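Local coordinates for Glyoxalase/Bleomycin resistance protein/dioxygenase domain (Frankia sp., PDB 2RK0) that is of unknown specific function but belongs to the glyoxalase/bleomycin resistance protein/dioxygenase superfamily, whose members include metal-dependent enzymes and antibiotic-binding proteins, at residues W22-D28 with R92-A98; R36-F42 with V54-D59; G97-T101 with L112-D116; E105-I111 with E123-R128. Residue numbers count along the deposited sequence, not the author numbering.

How the contacts relate
The chain folds as two βαβββ modules, and each contact belongs to one module or joins the two. Contact 1 joins the modules: helix 16-27 of the first packs on helix 83-96 of the second, partly buried, through R92 bonded to D28 and I26 and through apolar side chains beyond. Contacts 2 and 4 are antiparallel pairings in the equivalent hairpins of the two sheets, their centres about 34 Å apart and both touching the second subunit; contact 2 is superficial and rich in charge, contact 4 more buried and centred on W110. Contact 3 shares G97 and A98 with contact 1 and strand 109-115 with contact 4, and is mostly backbone pairing.

Contact 1: W22-D28 with R92-A98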
# COMPACT_ATOMS: atom_id res chain seq x y z
N TRP A 22 -12.38 7.65 10.76
CA TRP A 22 -11.34 8.50 10.20
C TRP A 22 -11.32 8.42 8.67
O TRP A 22 -11.34 9.43 7.98
CB TRP A 22 -9.96 8.10 10.73
CG TRP A 22 -8.91 9.13 10.41
CD1 TRP A 22 -8.54 10.19 11.20
CD2 TRP A 22 -8.13 9.24 9.21
NE1 TRP A 22 -7.59 10.95 10.56
CE2 TRP A 22 -7.32 10.39 9.34
CE3 TRP A 22 -8.05 8.49 8.03
CZ2 TRP A 22 -6.43 10.80 8.34
CZ3 TRP A 22 -7.16 8.90 7.04
CH2 TRP A 22 -6.36 10.05 7.20
N TYR A 23 -11.28 7.20 8.15
CA TYR A 23 -11.24 7.05 6.71
C TYR A 23 -12.52 7.55 6.03
O TYR A 23 -12.47 8.14 4.95
CB TYR A 23 -10.96 5.59 6.33
CG TYR A 23 -9.49 5.26 6.41
CD1 TYR A 23 -8.88 4.95 7.63
CD2 TYR A 23 -8.68 5.37 5.28
CE1 TYR A 23 -7.48 4.77 7.71
CE2 TYR A 23 -7.31 5.19 5.35
CZ TYR A 23 -6.71 4.90 6.56
OH TYR A 23 -5.34 4.76 6.62
N THR A 24 -13.66 7.33 6.68
CA THR A 24 -14.94 7.76 6.13
C THR A 24 -14.95 9.28 6.00
O THR A 24 -15.25 9.83 4.94
CB THR A 24 -16.11 7.32 7.03
OG1 THR A 24 -16.14 5.89 7.11
CG2 THR A 24 -17.45 7.82 6.47
N GLU A 25 -14.60 9.94 7.10
CA GLU A 25 -14.58 11.39 7.17
C GLU A 25 -13.54 12.08 6.29
O GLU A 25 -13.83 13.10 5.65
CB GLU A 25 -14.36 11.81 8.63
CG GLU A 25 -14.44 13.30 8.88
CD GLU A 25 -14.39 13.63 10.36
OE1 GLU A 25 -15.19 13.04 11.12
OE2 GLU A 25 -13.55 14.47 10.76
N ILE A 26 -12.33 11.53 6.26
CA ILE A 26 -11.24 12.12 5.48
C ILE A 26 -11.20 11.76 3.99
O ILE A 26 -11.07 12.63 3.15
CB ILE A 26 -9.86 11.75 6.07
CG1 ILE A 26 -9.80 12.15 7.55
CG2 ILE A 26 -8.75 12.39 5.25
CD1 ILE A 26 -10.02 13.64 7.80
N LEU A 27 -11.31 10.47 3.68
CA LEU A 27 -11.22 10.04 2.29
C LEU A 27 -12.52 9.55 1.68
O LEU A 27 -12.52 8.99 0.58
CB LEU A 27 -10.16 8.93 2.17
CG LEU A 27 -8.78 9.26 2.74
CD1 LEU A 27 -7.91 8.01 2.74
CD2 LEU A 27 -8.13 10.37 1.91
N ASP A 28 -13.64 9.77 2.36
CA ASP A 28 -14.93 9.32 1.85
C ASP A 28 -14.93 7.83 1.64
O ASP A 28 -15.59 7.31 0.75
CB ASP A 28 -15.28 10.01 0.53
CG ASP A 28 -15.56 11.48 0.71
OD1 ASP A 28 -16.32 11.81 1.64
OD2 ASP A 28 -15.03 12.29 -0.08
N ARG A 92 -10.38 19.10 5.40
CA ARG A 92 -10.87 18.02 6.24
C ARG A 92 -9.84 17.62 7.30
O ARG A 92 -10.19 17.41 8.47
CB ARG A 92 -11.21 16.81 5.38
CG ARG A 92 -12.43 17.01 4.50
CD ARG A 92 -12.67 15.80 3.62
NE ARG A 92 -13.86 15.94 2.80
CZ ARG A 92 -14.24 15.05 1.89
NH1 ARG A 92 -13.51 13.96 1.67
NH2 ARG A 92 -15.35 15.25 1.19
N LEU A 93 -8.58 17.51 6.89
CA LEU A 93 -7.52 17.14 7.82
C LEU A 93 -7.42 18.16 8.95
O LEU A 93 -7.34 17.79 10.12
CB LEU A 93 -6.17 17.04 7.08
CG LEU A 93 -6.07 15.92 6.04
CD1 LEU A 93 -4.78 16.07 5.23
CD2 LEU A 93 -6.12 14.57 6.74
N ALA A 94 -7.43 19.44 8.58
CA ALA A 94 -7.34 20.51 9.55
C ALA A 94 -8.53 20.47 10.50
O ALA A 94 -8.37 20.49 11.72
CB ALA A 94 -7.29 21.85 8.84
N LYS A 95 -9.73 20.41 9.93
CA LYS A 95 -10.96 20.37 10.70
C LYS A 95 -10.91 19.20 11.69
O LYS A 95 -11.38 19.31 12.82
CB LYS A 95 -12.16 20.21 9.76
CG LYS A 95 -13.37 21.06 10.15
CD LYS A 95 -14.52 20.92 9.16
CE LYS A 95 -14.14 21.43 7.76
NZ LYS A 95 -13.90 22.90 7.72
N ALA A 96 -10.34 18.08 11.26
CA ALA A 96 -10.24 16.89 12.09
C ALA A 96 -9.06 16.92 13.06
O ALA A 96 -8.93 16.06 13.93
CB ALA A 96 -10.15 15.65 11.21
N GLY A 97 -8.20 17.93 12.92
CA GLY A 97 -7.05 18.03 13.80
C GLY A 97 -6.04 16.92 13.52
O GLY A 97 -5.29 16.51 14.40
N ALA A 98 -6.02 16.44 12.28
CA ALA A 98 -5.09 15.39 11.88
C ALA A 98 -3.68 15.96 11.64
O ALA A 98 -3.49 17.17 11.58
CB ALA A 98 -5.60 14.72 10.62
O HOH W 1 -12.81 16.59 8.81
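R92 makes the strongest bonds: its NH1 lies 2.9 Å from D28 OD2 and its NH2 3.2 Å from the same oxygen, a salt bridge, while NH1 also donates to the I26 carbonyl O at 3.1 Å (156° at the hydrogen). Both acceptors lie near the guanidinium plane, and the extended side chain reaches them where the chain leaves helical geometry at D28, with positive phi. A water adds a second polar link by donating to E25 OE2 (3.0 Å) and R92 O (2.8 Å). Farther out the contact is apolar. I26 CG2 meets L93 CD2 at 3.7 Å and I26 CD1 meets A96 CB at 4.0 Å; W22 CZ2 lies 4.1 Å from L93 CD2. The short helical segments approach to 9.9 Å at 133°, a gap spanned by side chains, with R92 reaching a backbone carbonyl. Helix 83-96 closes at G97 in a Schellman motif. The chemistry implies a two-part joint between the βαβββ modules: an arginine holding the I26 carbonyl and D28, beside apolar packing around I26.

Contact 2: R36-F42 with V54-D59; sequences RGDTTSF and VLREHD
Strands 40-46 and 52-58 form an antiparallel β hairpin in the first βαβββ module, and this contact is its end remote from the hairpin loop. Residues 40-42 and 54-58 have extended phi/psi; these segments run at 157°, axes 4.6 Å apart. S41 and E57 are the hydrogen-bonded pair: S41 N donates to E57 O at 2.9 Å and E57 N to S41 O at 2.8 Å. T40-H58 and F42-R56 flank it as non-hydrogen-bonded pairs, CA-CA 4.4 Å each. Beyond the strand, D59 N donates to T39 O at 2.8 Å. G37 N donates to T40 O at 2.6 Å, in the connection between strands 30-36 and 40-46.

S41 and E57 point to one sheet face, T40, F42, R56 and H58 to the other. There R56 (chi1 t, chi2 t, chi3 m) donates from NH1 to T40 OG1 at 2.9 Å, and F42 CB lies over its guanidinium, 3.7 Å from R56 NH2. H58 NE2 bonds D74 of the second subunit; its ND1 shares a water (2.8 Å) with T39 OG1 (2.6 Å). E57 OE1 accepts from L16 N.

R36 (chi1 t, chi2 p) forms a two-pronged salt bridge, NH1 to D59 OD1 at 2.7 Å and NH2 to D59 OD2 at a very short 2.4 Å; NH1 also donates to S41 OG at 3.2 Å. T40 CG2 (chi1 p) makes a CH-pi contact with H58 (chi1 m), 3.5 Å from the ring centroid and 24° off its normal.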
# COMPACT_ATOMS: atom_id res chain seq x y z
N ARG A 36 -15.51 -10.55 11.46
CA ARG A 36 -14.59 -11.11 12.42
C ARG A 36 -13.76 -12.19 11.74
O ARG A 36 -14.28 -12.99 10.96
CB ARG A 36 -15.40 -11.70 13.58
CG ARG A 36 -14.58 -12.37 14.65
CD ARG A 36 -13.69 -11.39 15.37
NE ARG A 36 -12.79 -12.11 16.27
CZ ARG A 36 -11.80 -11.55 16.95
NH1 ARG A 36 -11.57 -10.25 16.85
NH2 ARG A 36 -11.05 -12.30 17.74
N GLY A 37 -12.46 -12.18 12.02
CA GLY A 37 -11.58 -13.18 11.45
C GLY A 37 -11.16 -14.06 12.61
O GLY A 37 -11.76 -14.00 13.68
N ASP A 38 -10.13 -14.87 12.41
CA ASP A 38 -9.64 -15.74 13.47
C ASP A 38 -9.17 -14.92 14.68
O ASP A 38 -9.69 -15.07 15.78
CB ASP A 38 -8.49 -16.60 12.94
CG ASP A 38 -7.79 -17.38 14.05
OD1 ASP A 38 -8.48 -18.03 14.85
OD2 ASP A 38 -6.54 -17.34 14.10
N THR A 39 -8.20 -14.04 14.46
CA THR A 39 -7.66 -13.21 15.53
C THR A 39 -7.81 -11.72 15.22
O THR A 39 -7.13 -10.89 15.83
CB THR A 39 -6.18 -13.49 15.73
OG1 THR A 39 -5.48 -13.23 14.51
CG2 THR A 39 -5.96 -14.93 16.15
N THR A 40 -8.70 -11.38 14.30
CA THR A 40 -8.90 -9.99 13.92
C THR A 40 -10.35 -9.60 13.69
O THR A 40 -11.23 -10.45 13.55
CB THR A 40 -8.15 -9.66 12.61
OG1 THR A 40 -8.62 -10.53 11.57
CG2 THR A 40 -6.64 -9.82 12.78
N SER A 41 -10.57 -8.29 13.65
CA SER A 41 -11.87 -7.69 13.35
C SER A 41 -11.52 -6.88 12.10
O SER A 41 -10.44 -6.29 12.03
CB SER A 41 -12.32 -6.73 14.46
OG SER A 41 -12.54 -7.41 15.68
N PHE A 42 -12.41 -6.86 11.12
CA PHE A 42 -12.11 -6.11 9.90
C PHE A 42 -13.31 -5.35 9.38
O PHE A 42 -14.46 -5.62 9.75
CB PHE A 42 -11.61 -7.08 8.82
CG PHE A 42 -12.70 -7.93 8.23
CD1 PHE A 42 -13.55 -7.41 7.26
CD2 PHE A 42 -12.91 -9.22 8.69
CE1 PHE A 42 -14.59 -8.17 6.74
CE2 PHE A 42 -13.95 -10.00 8.18
CZ PHE A 42 -14.80 -9.47 7.20
N VAL A 54 -9.08 -2.36 3.29
CA VAL A 54 -9.59 -3.14 4.39
C VAL A 54 -8.85 -2.72 5.65
O VAL A 54 -7.62 -2.68 5.66
CB VAL A 54 -9.37 -4.66 4.16
CG1 VAL A 54 -10.01 -5.45 5.29
CG2 VAL A 54 -9.96 -5.08 2.80
N LEU A 55 -9.60 -2.36 6.68
CA LEU A 55 -9.03 -1.96 7.96
C LEU A 55 -9.08 -3.20 8.83
O LEU A 55 -10.10 -3.88 8.90
CB LEU A 55 -9.86 -0.82 8.58
CG LEU A 55 -10.00 0.41 7.67
CD1 LEU A 55 -10.84 1.49 8.34
CD2 LEU A 55 -8.63 0.95 7.34
N ARG A 56 -7.97 -3.51 9.50
CA ARG A 56 -7.94 -4.71 10.32
C ARG A 56 -7.33 -4.52 11.71
O ARG A 56 -6.20 -4.04 11.85
CB ARG A 56 -7.17 -5.79 9.54
CG ARG A 56 -7.29 -7.19 10.10
CD ARG A 56 -6.75 -8.21 9.10
NE ARG A 56 -7.59 -8.30 7.91
CZ ARG A 56 -8.67 -9.08 7.81
NH1 ARG A 56 -9.03 -9.84 8.83
NH2 ARG A 56 -9.38 -9.09 6.70
N GLU A 57 -8.09 -4.89 12.73
CA GLU A 57 -7.63 -4.77 14.10
C GLU A 57 -7.29 -6.17 14.61
O GLU A 57 -8.13 -7.06 14.59
CB GLU A 57 -8.70 -4.17 15.00
CG GLU A 57 -8.18 -3.77 16.37
CD GLU A 57 -9.28 -3.37 17.34
OE1 GLU A 57 -10.27 -2.74 16.89
OE2 GLU A 57 -9.15 -3.66 18.54
N HIS A 58 -6.04 -6.35 15.06
CA HIS A 58 -5.57 -7.62 15.58
C HIS A 58 -5.79 -7.70 17.09
O HIS A 58 -5.41 -6.78 17.82
CB HIS A 58 -4.07 -7.78 15.26
CG HIS A 58 -3.78 -7.89 13.80
ND1 HIS A 58 -3.52 -9.10 13.18
CD2 HIS A 58 -3.74 -6.96 12.82
CE1 HIS A 58 -3.33 -8.90 11.89
NE2 HIS A 58 -3.46 -7.61 11.64
N ASP A 59 -6.42 -8.78 17.56
CA ASP A 59 -6.67 -8.90 19.00
C ASP A 59 -5.39 -8.73 19.79
O ASP A 59 -5.40 -8.17 20.88
CB ASP A 59 -7.26 -10.27 19.34
CG ASP A 59 -8.50 -10.60 18.54
OD1 ASP A 59 -9.25 -9.66 18.18
OD2 ASP A 59 -8.73 -11.80 18.30
O HOH W 2 -3.60 -11.45 14.63
O HOH W 3 -12.90 -4.45 16.59

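Contact 3: G97-T101 with L112-D116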
# COMPACT_ATOMS: atom_id res chain seq x y z
N GLY A 97 -8.20 17.93 12.92
CA GLY A 97 -7.05 18.03 13.80
C GLY A 97 -6.04 16.92 13.52
O GLY A 97 -5.29 16.51 14.40
N ALA A 98 -6.02 16.44 12.28
CA ALA A 98 -5.09 15.39 11.88
C ALA A 98 -3.68 15.96 11.64
O ALA A 98 -3.49 17.17 11.58
CB ALA A 98 -5.60 14.72 10.62
N ALA A 99 -2.71 15.06 11.51
CA ALA A 99 -1.33 15.46 11.24
C ALA A 99 -1.12 15.55 9.72
O ALA A 99 -1.45 14.62 8.99
CB ALA A 99 -0.35 14.45 11.83
N PHE A 100 -0.59 16.68 9.26
CA PHE A 100 -0.35 16.87 7.84
C PHE A 100 0.44 18.14 7.58
O PHE A 100 0.48 19.05 8.41
CB PHE A 100 -1.68 16.93 7.07
CG PHE A 100 -2.43 18.24 7.24
CD1 PHE A 100 -2.28 19.26 6.32
CD2 PHE A 100 -3.26 18.44 8.33
CE1 PHE A 100 -2.95 20.48 6.48
CE2 PHE A 100 -3.94 19.65 8.51
CZ PHE A 100 -3.79 20.67 7.58
N THR A 101 1.08 18.18 6.42
CA THR A 101 1.84 19.35 6.02
C THR A 101 1.10 19.96 4.84
O THR A 101 0.40 19.26 4.11
CB THR A 101 3.28 18.99 5.57
OG1 THR A 101 3.26 17.76 4.83
CG2 THR A 101 4.19 18.84 6.78
N LEU A 112 0.50 16.14 -0.94
CA LEU A 112 -0.05 16.46 0.37
C LEU A 112 0.28 15.25 1.22
O LEU A 112 -0.22 14.15 0.96
CB LEU A 112 -1.56 16.66 0.27
CG LEU A 112 -2.35 16.87 1.57
CD1 LEU A 112 -1.73 18.00 2.37
CD2 LEU A 112 -3.81 17.17 1.23
N ALA A 113 1.14 15.42 2.22
CA ALA A 113 1.52 14.31 3.08
C ALA A 113 0.74 14.38 4.39
O ALA A 113 0.69 15.42 5.04
CB ALA A 113 3.03 14.35 3.34
N PHE A 114 0.12 13.26 4.77
CA PHE A 114 -0.66 13.23 6.00
C PHE A 114 -0.62 11.85 6.66
O PHE A 114 -0.13 10.87 6.09
CB PHE A 114 -2.10 13.66 5.70
CG PHE A 114 -2.81 12.82 4.66
CD1 PHE A 114 -3.78 11.89 5.04
CD2 PHE A 114 -2.51 12.97 3.30
CE1 PHE A 114 -4.46 11.12 4.08
CE2 PHE A 114 -3.18 12.20 2.33
CZ PHE A 114 -4.16 11.28 2.72
N ARG A 115 -1.14 11.78 7.88
CA ARG A 115 -1.15 10.54 8.64
C ARG A 115 -2.56 10.19 9.07
O ARG A 115 -3.38 11.07 9.28
CB ARG A 115 -0.29 10.68 9.89
CG ARG A 115 1.11 11.18 9.64
CD ARG A 115 1.99 10.10 9.08
NE ARG A 115 3.36 10.56 8.94
CZ ARG A 115 4.42 9.83 9.26
NH1 ARG A 115 4.26 8.61 9.76
NH2 ARG A 115 5.65 10.31 9.09
N ASP A 116 -2.85 8.90 9.21
CA ASP A 116 -4.18 8.53 9.65
C ASP A 116 -4.16 8.42 11.17
O ASP A 116 -3.16 8.77 11.80
CB ASP A 116 -4.64 7.22 9.00
CG ASP A 116 -3.91 5.99 9.52
OD1 ASP A 116 -3.02 6.09 10.39
OD2 ASP A 116 -4.26 4.90 9.02
O HOH W 4 -3.54 12.13 11.82
O HOH W 5 2.65 17.80 2.15
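F100 sets its CB against F114 CB at 3.6 Å, and its ring atom CD1 lies 4.2 Å from L112 CD1. The bridge beneath, F100 with F114 at CA-CA 4.1 Å, joins the segment after helix 83-96 to strand 109-115 of the second βαβββ module. Two backbone hydrogen bonds flank that pair: R115 N donates to A99 O (3.1 Å, 153°) and T101 N to A113 O (3.1 Å, 162°). CA-H...O contacts support the register, F114 CA to A99 O at 3.4 Å and F100 CA to A113 O at 3.3 Å. L93 of helix 83-96 touches both phenylalanines, and W22 of helix 16-27 touches F114, so the pairing lies beside contact 1. G97, the first residue of the segment, has positive phi and closes helix 83-96 in a Schellman motif. Water extends the pairing at both ends: one accepts from A113 N at 2.8 Å and bonds T101 OG1 at 2.7 Å, the other accepts from A99 N at 3.1 Å and donates to R115 O at 2.8 Å.

Contact 4: E105-I111 with E123-R128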
# COMPACT_ATOMS: atom_id res chain seq x y z
N GLU A 105 4.39 22.15 -3.64
CA GLU A 105 4.58 22.19 -5.08
C GLU A 105 5.99 21.69 -5.40
O GLU A 105 6.98 22.22 -4.90
CB GLU A 105 4.41 23.62 -5.62
CG GLU A 105 4.71 23.72 -7.11
CD GLU A 105 4.39 25.09 -7.69
OE1 GLU A 105 4.39 26.07 -6.92
OE2 GLU A 105 4.16 25.19 -8.91
N LEU A 106 6.05 20.66 -6.23
CA LEU A 106 7.32 20.07 -6.63
C LEU A 106 7.45 20.11 -8.14
O LEU A 106 6.50 20.43 -8.85
CB LEU A 106 7.40 18.63 -6.10
CG LEU A 106 7.50 18.55 -4.57
CD1 LEU A 106 7.36 17.10 -4.11
CD2 LEU A 106 8.83 19.13 -4.12
N PRO A 107 8.64 19.79 -8.66
CA PRO A 107 8.86 19.81 -10.11
C PRO A 107 7.87 18.99 -10.93
O PRO A 107 7.39 19.45 -11.97
CB PRO A 107 10.29 19.29 -10.24
CG PRO A 107 10.94 19.81 -8.98
CD PRO A 107 9.89 19.47 -7.95
N PHE A 108 7.53 17.80 -10.46
CA PHE A 108 6.63 16.94 -11.20
C PHE A 108 5.20 16.85 -10.71
O PHE A 108 4.43 16.03 -11.20
CB PHE A 108 7.26 15.55 -11.30
CG PHE A 108 8.50 15.52 -12.14
CD1 PHE A 108 8.42 15.72 -13.52
CD2 PHE A 108 9.75 15.34 -11.55
CE1 PHE A 108 9.58 15.74 -14.30
CE2 PHE A 108 10.91 15.37 -12.33
CZ PHE A 108 10.82 15.57 -13.70
N GLY A 109 4.85 17.69 -9.74
CA GLY A 109 3.49 17.68 -9.22
C GLY A 109 3.37 18.29 -7.85
O GLY A 109 4.31 18.93 -7.36
N TRP A 110 2.20 18.10 -7.23
CA TRP A 110 1.92 18.61 -5.89
C TRP A 110 1.66 17.40 -4.99
O TRP A 110 1.01 16.44 -5.41
CB TRP A 110 0.67 19.50 -5.90
CG TRP A 110 0.85 20.79 -6.64
CD1 TRP A 110 1.11 22.02 -6.10
CD2 TRP A 110 0.83 20.98 -8.06
NE1 TRP A 110 1.24 22.96 -7.09
CE2 TRP A 110 1.08 22.35 -8.30
CE3 TRP A 110 0.63 20.12 -9.15
CZ2 TRP A 110 1.12 22.89 -9.60
CZ3 TRP A 110 0.67 20.66 -10.44
CH2 TRP A 110 0.92 22.03 -10.65
N ILE A 111 2.16 17.45 -3.77
CA ILE A 111 1.96 16.35 -2.84
C ILE A 111 1.46 16.86 -1.50
O ILE A 111 1.93 17.88 -0.99
CB ILE A 111 3.27 15.56 -2.60
CG1 ILE A 111 3.75 14.93 -3.91
CG2 ILE A 111 3.04 14.45 -1.57
CD1 ILE A 111 5.09 14.24 -3.80
N GLU A 123 -0.21 9.82 1.36
CA GLU A 123 0.04 10.96 0.49
C GLU A 123 -1.05 11.06 -0.58
O GLU A 123 -1.67 10.06 -0.95
CB GLU A 123 1.38 10.84 -0.24
CG GLU A 123 2.61 10.73 0.63
CD GLU A 123 3.90 10.85 -0.20
OE1 GLU A 123 3.90 10.41 -1.36
OE2 GLU A 123 4.90 11.38 0.33
N ALA A 124 -1.27 12.28 -1.06
CA ALA A 124 -2.21 12.56 -2.14
C ALA A 124 -1.33 13.27 -3.15
O ALA A 124 -0.64 14.24 -2.82
CB ALA A 124 -3.32 13.46 -1.68
N MSE A 125 -1.38 12.80 -4.39
CA MSE A 125 -0.53 13.33 -5.45
C MSE A 125 -1.25 13.84 -6.70
O MSE A 125 -2.17 13.19 -7.20
CB MSE A 125 0.43 12.21 -5.84
CG MSE A 125 1.06 12.33 -7.21
SE MSE A 125 2.82 13.13 -7.06
CE MSE A 125 2.53 14.93 -7.76
N LEU A 126 -0.82 14.99 -7.20
CA LEU A 126 -1.38 15.60 -8.41
C LEU A 126 -0.23 15.82 -9.40
O LEU A 126 0.77 16.45 -9.06
CB LEU A 126 -2.03 16.94 -8.09
CG LEU A 126 -2.63 17.71 -9.28
CD1 LEU A 126 -3.87 16.97 -9.80
CD2 LEU A 126 -3.01 19.14 -8.84
N GLY A 127 -0.39 15.31 -10.61
CA GLY A 127 0.66 15.44 -11.62
C GLY A 127 0.73 16.82 -12.26
O GLY A 127 -0.23 17.56 -12.27
N ARG A 128 1.89 17.14 -12.82
CA ARG A 128 2.08 18.44 -13.45
C ARG A 128 2.23 18.35 -14.97
O ARG A 128 1.45 18.97 -15.71
CB ARG A 128 3.33 19.11 -12.87
CG ARG A 128 3.53 20.54 -13.31
CD ARG A 128 4.90 21.06 -12.88
NE ARG A 128 5.01 22.50 -13.07
CZ ARG A 128 4.76 23.39 -12.12
NH1 ARG A 128 4.39 23.01 -10.91
NH2 ARG A 128 4.86 24.69 -12.39
O HOH W 6 3.62 26.70 -10.89
O HOH W 7 4.01 21.01 -9.39
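E105 opens the segment with a salt bridge, its OE2 accepting from R128 NH1 at 3.0 Å; a water bridges R128 NH2 (2.8 Å) and E105 OE2 (2.5 Å). L106 begins a type I turn ending at G109, and its O receives a second water (2.6 Å) that also accepts from R128 NH1 (2.5 Å). P107 O touches R128 CD at 3.1 Å, and F108 O weakly accepts from R128 N at 3.2 Å. G109, at phi 159°, forms a non-hydrogen-bonded pair with G127; a CB here would clash with M125 CE and L126 O. W110 carries the hydrogen-bonded pair: W110 N to L126 O is 2.8 Å and L126 N to W110 O is 2.9 Å. Its CE3 packs on L126 CD2 (3.8 Å), and CZ2 lies 3.5 Å from R128 NH1. I111, non-hydrogen-bonded with M125, puts CG1 3.7 Å from SE of that selenomethionine on the other face. In the antiparallel hairpin of strands 109-115 and 121-127 the short segments run at 168°, 4.6 Å apart. Strand 109-115 lies between 104-106 and 121-127; W110 packs on M83 and L86 of helix 83-96, while M125 packs against S7 of the second subunit.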